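Local coordinates for translation initiation factor 6 (Methanocaldococcus jannaschii, PDB 1G61), which binds the 50S ribosomal subunit and prevents it from joining the 30S subunit to form the 70S initiation complex, at residues G60-L71 against T105-D115. Sequence-based numbering, arbitrary orientation.
Sequences GSLSVANKYGLL and TALGNLILTND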
# COMPACT_ATOMS: atom_id res chain seq x y z
N GLY A 60 -1.44 2.56 6.85
CA GLY A 60 -1.11 2.62 5.43
C GLY A 60 -0.18 3.77 5.09
O GLY A 60 0.57 3.72 4.11
N SER A 61 -0.23 4.85 5.90
CA SER A 61 0.66 5.96 5.70
C SER A 61 2.04 5.74 6.33
O SER A 61 3.01 6.34 5.86
CB SER A 61 0.07 7.27 6.26
OG SER A 61 -0.97 7.72 5.37
N LEU A 62 2.07 4.92 7.37
CA LEU A 62 3.31 4.79 8.15
C LEU A 62 4.15 3.59 7.78
O LEU A 62 5.32 3.53 8.16
CB LEU A 62 2.97 4.69 9.64
CG LEU A 62 2.41 5.96 10.29
CD1 LEU A 62 1.91 5.60 11.69
CD2 LEU A 62 3.53 6.98 10.30
N SER A 63 3.61 2.61 7.07
CA SER A 63 4.31 1.34 6.86
C SER A 63 4.12 0.88 5.43
O SER A 63 3.21 1.36 4.74
CB SER A 63 3.76 0.34 7.88
OG SER A 63 4.37 -0.92 7.63
N VAL A 64 4.98 -0.06 5.01
CA VAL A 64 5.03 -0.67 3.68
C VAL A 64 5.33 -2.13 3.81
O VAL A 64 6.11 -2.50 4.70
CB VAL A 64 6.25 -0.01 2.97
CG1 VAL A 64 6.61 -0.69 1.71
CG2 VAL A 64 5.95 1.47 2.73
N ALA A 65 4.78 -2.97 2.94
CA ALA A 65 5.15 -4.37 2.98
C ALA A 65 5.01 -5.02 1.62
O ALA A 65 4.25 -4.53 0.77
CB ALA A 65 4.31 -5.17 3.98
N ASN A 66 5.76 -6.09 1.45
CA ASN A 66 5.55 -6.93 0.25
C ASN A 66 5.76 -8.37 0.72
O ASN A 66 5.70 -8.65 1.93
CB ASN A 66 6.40 -6.49 -0.93
CG ASN A 66 7.88 -6.79 -0.80
OD1 ASN A 66 8.33 -7.28 0.26
ND2 ASN A 66 8.63 -6.52 -1.89
N LYS A 67 5.96 -9.30 -0.22
CA LYS A 67 6.12 -10.72 0.20
C LYS A 67 7.38 -10.92 1.04
O LYS A 67 7.45 -11.87 1.84
CB LYS A 67 6.24 -11.62 -1.02
CG LYS A 67 6.14 -13.11 -0.70
CD LYS A 67 6.43 -13.99 -1.96
CE LYS A 67 7.93 -14.19 -2.11
NZ LYS A 67 8.30 -14.92 -3.37
N TYR A 68 8.38 -10.06 0.84
CA TYR A 68 9.72 -10.25 1.41
C TYR A 68 9.98 -9.42 2.66
O TYR A 68 10.79 -9.88 3.49
CB TYR A 68 10.77 -9.88 0.37
CG TYR A 68 10.75 -10.81 -0.85
CD1 TYR A 68 10.28 -10.38 -2.09
CD2 TYR A 68 11.20 -12.12 -0.75
CE1 TYR A 68 10.25 -11.19 -3.21
CE2 TYR A 68 11.17 -12.95 -1.86
CZ TYR A 68 10.69 -12.50 -3.08
OH TYR A 68 10.71 -13.38 -4.14
N GLY A 69 9.36 -8.25 2.78
CA GLY A 69 9.78 -7.35 3.84
C GLY A 69 8.64 -6.53 4.36
O GLY A 69 7.58 -6.37 3.71
N LEU A 70 8.84 -5.97 5.54
CA LEU A 70 7.90 -5.05 6.19
C LEU A 70 8.72 -3.89 6.71
O LEU A 70 9.63 -4.13 7.53
CB LEU A 70 7.16 -5.75 7.34
CG LEU A 70 6.29 -4.81 8.25
CD1 LEU A 70 5.17 -4.18 7.49
CD2 LEU A 70 5.82 -5.60 9.46
N LEU A 71 8.38 -2.69 6.27
CA LEU A 71 9.13 -1.49 6.70
C LEU A 71 8.31 -0.72 7.75
O LEU A 71 7.12 -0.45 7.53
CB LEU A 71 9.40 -0.55 5.53
CG LEU A 71 10.02 -1.17 4.29
CD1 LEU A 71 10.26 -0.10 3.23
CD2 LEU A 71 11.33 -1.86 4.64
N THR A 105 8.38 10.00 8.86
CA THR A 105 7.91 8.67 9.27
C THR A 105 6.82 8.10 8.38
O THR A 105 6.39 6.97 8.61
CB THR A 105 7.39 8.70 10.72
OG1 THR A 105 6.36 9.72 10.76
CG2 THR A 105 8.50 9.07 11.66
N ALA A 106 6.38 8.85 7.36
CA ALA A 106 5.23 8.41 6.52
C ALA A 106 5.66 7.46 5.41
O ALA A 106 5.52 7.75 4.22
CB ALA A 106 4.49 9.63 5.97
N LEU A 107 6.25 6.33 5.81
CA LEU A 107 6.86 5.43 4.83
C LEU A 107 5.87 4.99 3.75
O LEU A 107 6.26 4.87 2.58
CB LEU A 107 7.43 4.18 5.51
CG LEU A 107 8.44 4.44 6.63
CD1 LEU A 107 8.92 3.10 7.18
CD2 LEU A 107 9.62 5.31 6.15
N GLY A 108 4.63 4.73 4.16
CA GLY A 108 3.62 4.28 3.19
C GLY A 108 3.26 5.34 2.19
O GLY A 108 2.83 5.05 1.07
N ASN A 109 3.40 6.63 2.54
CA ASN A 109 3.17 7.72 1.60
C ASN A 109 4.38 7.87 0.66
O ASN A 109 4.20 8.38 -0.45
CB ASN A 109 2.98 9.03 2.35
CG ASN A 109 1.72 9.21 3.15
OD1 ASN A 109 1.60 10.23 3.84
ND2 ASN A 109 0.82 8.26 3.06
N LEU A 110 5.54 7.46 1.13
CA LEU A 110 6.81 7.74 0.42
C LEU A 110 7.34 6.59 -0.43
O LEU A 110 8.33 6.76 -1.16
CB LEU A 110 7.88 8.11 1.45
CG LEU A 110 7.60 9.37 2.26
CD1 LEU A 110 8.57 9.42 3.43
CD2 LEU A 110 7.75 10.60 1.39
N ILE A 111 6.73 5.41 -0.32
CA ILE A 111 7.23 4.20 -0.98
C ILE A 111 6.06 3.48 -1.63
O ILE A 111 4.97 3.37 -1.02
CB ILE A 111 7.92 3.28 0.05
CG1 ILE A 111 9.11 4.01 0.71
CG2 ILE A 111 8.34 1.95 -0.59
CD1 ILE A 111 9.70 3.27 1.91
N LEU A 112 6.30 2.95 -2.81
CA LEU A 112 5.30 2.22 -3.57
C LEU A 112 5.93 0.91 -4.03
O LEU A 112 6.89 0.99 -4.80
CB LEU A 112 4.87 3.07 -4.75
CG LEU A 112 3.85 2.54 -5.73
CD1 LEU A 112 2.47 2.46 -5.08
CD2 LEU A 112 3.81 3.46 -6.95
N THR A 113 5.45 -0.25 -3.61
CA THR A 113 6.13 -1.51 -3.90
C THR A 113 5.15 -2.61 -4.22
O THR A 113 4.07 -2.70 -3.63
CB THR A 113 7.03 -1.91 -2.73
OG1 THR A 113 7.92 -2.98 -3.14
CG2 THR A 113 6.26 -2.38 -1.47
N ASN A 114 5.60 -3.50 -5.13
CA ASN A 114 4.95 -4.81 -5.21
C ASN A 114 6.03 -5.85 -4.91
O ASN A 114 7.05 -5.51 -4.24
CB ASN A 114 4.20 -5.04 -6.51
CG ASN A 114 5.07 -5.03 -7.74
OD1 ASN A 114 6.31 -4.99 -7.64
ND2 ASN A 114 4.44 -5.07 -8.92
N ASP A 115 5.91 -7.09 -5.36
CA ASP A 115 6.91 -8.12 -5.08
C ASP A 115 8.00 -8.16 -6.15
O ASP A 115 8.83 -9.08 -6.06
CB ASP A 115 6.24 -9.50 -5.01
CG ASP A 115 5.30 -9.57 -3.82
OD1 ASP A 115 5.38 -8.75 -2.89
OD2 ASP A 115 4.40 -10.44 -3.79
O HOH W 1 3.45 -4.86 -1.78
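N66 and K67 hold the turn between strands 64-65 and 69-73 against N114 and D115. N66 ND2 gives a nearly straight bond to N114 O (3.0 Å, 169°), which lies in its amide plane, and bonds L135 O. With CG set between its backbone N and carbonyl carbon (chi1 72°), N66 turns OD1 back to accept from Y68 N, an Asx turn, and G69 N, extending it to an Asx motif. K67 N reaches D115 OD1 (2.8 Å) from above the carboxylate plane, while D115 OD2 takes N158 ND2. Where the helices meet, N109 ND2 donates to S61 OG at 3.0 Å, and S61 O draws weak bonds from G108 N and N109 N. G108 CA lies 3.2 Å from G60 O in a CA-H...O contact. Apolar groups fill the middle: V64 sends CG1 to T113 CG2 (3.6 Å) and CG2 to I111 CB (3.8 Å), while L71 CD1 of strand 69-73 crosses to I111 CD1 (3.7 Å). A water lies within hydrogen-bonding distance of A65 O and T113 O. Strands 64-65 and 111-113, outermost in their sheets of the alpha-beta barrel, meet mainly through side chains, and N66, engaged through both amide atoms, is probably fixed in rotation.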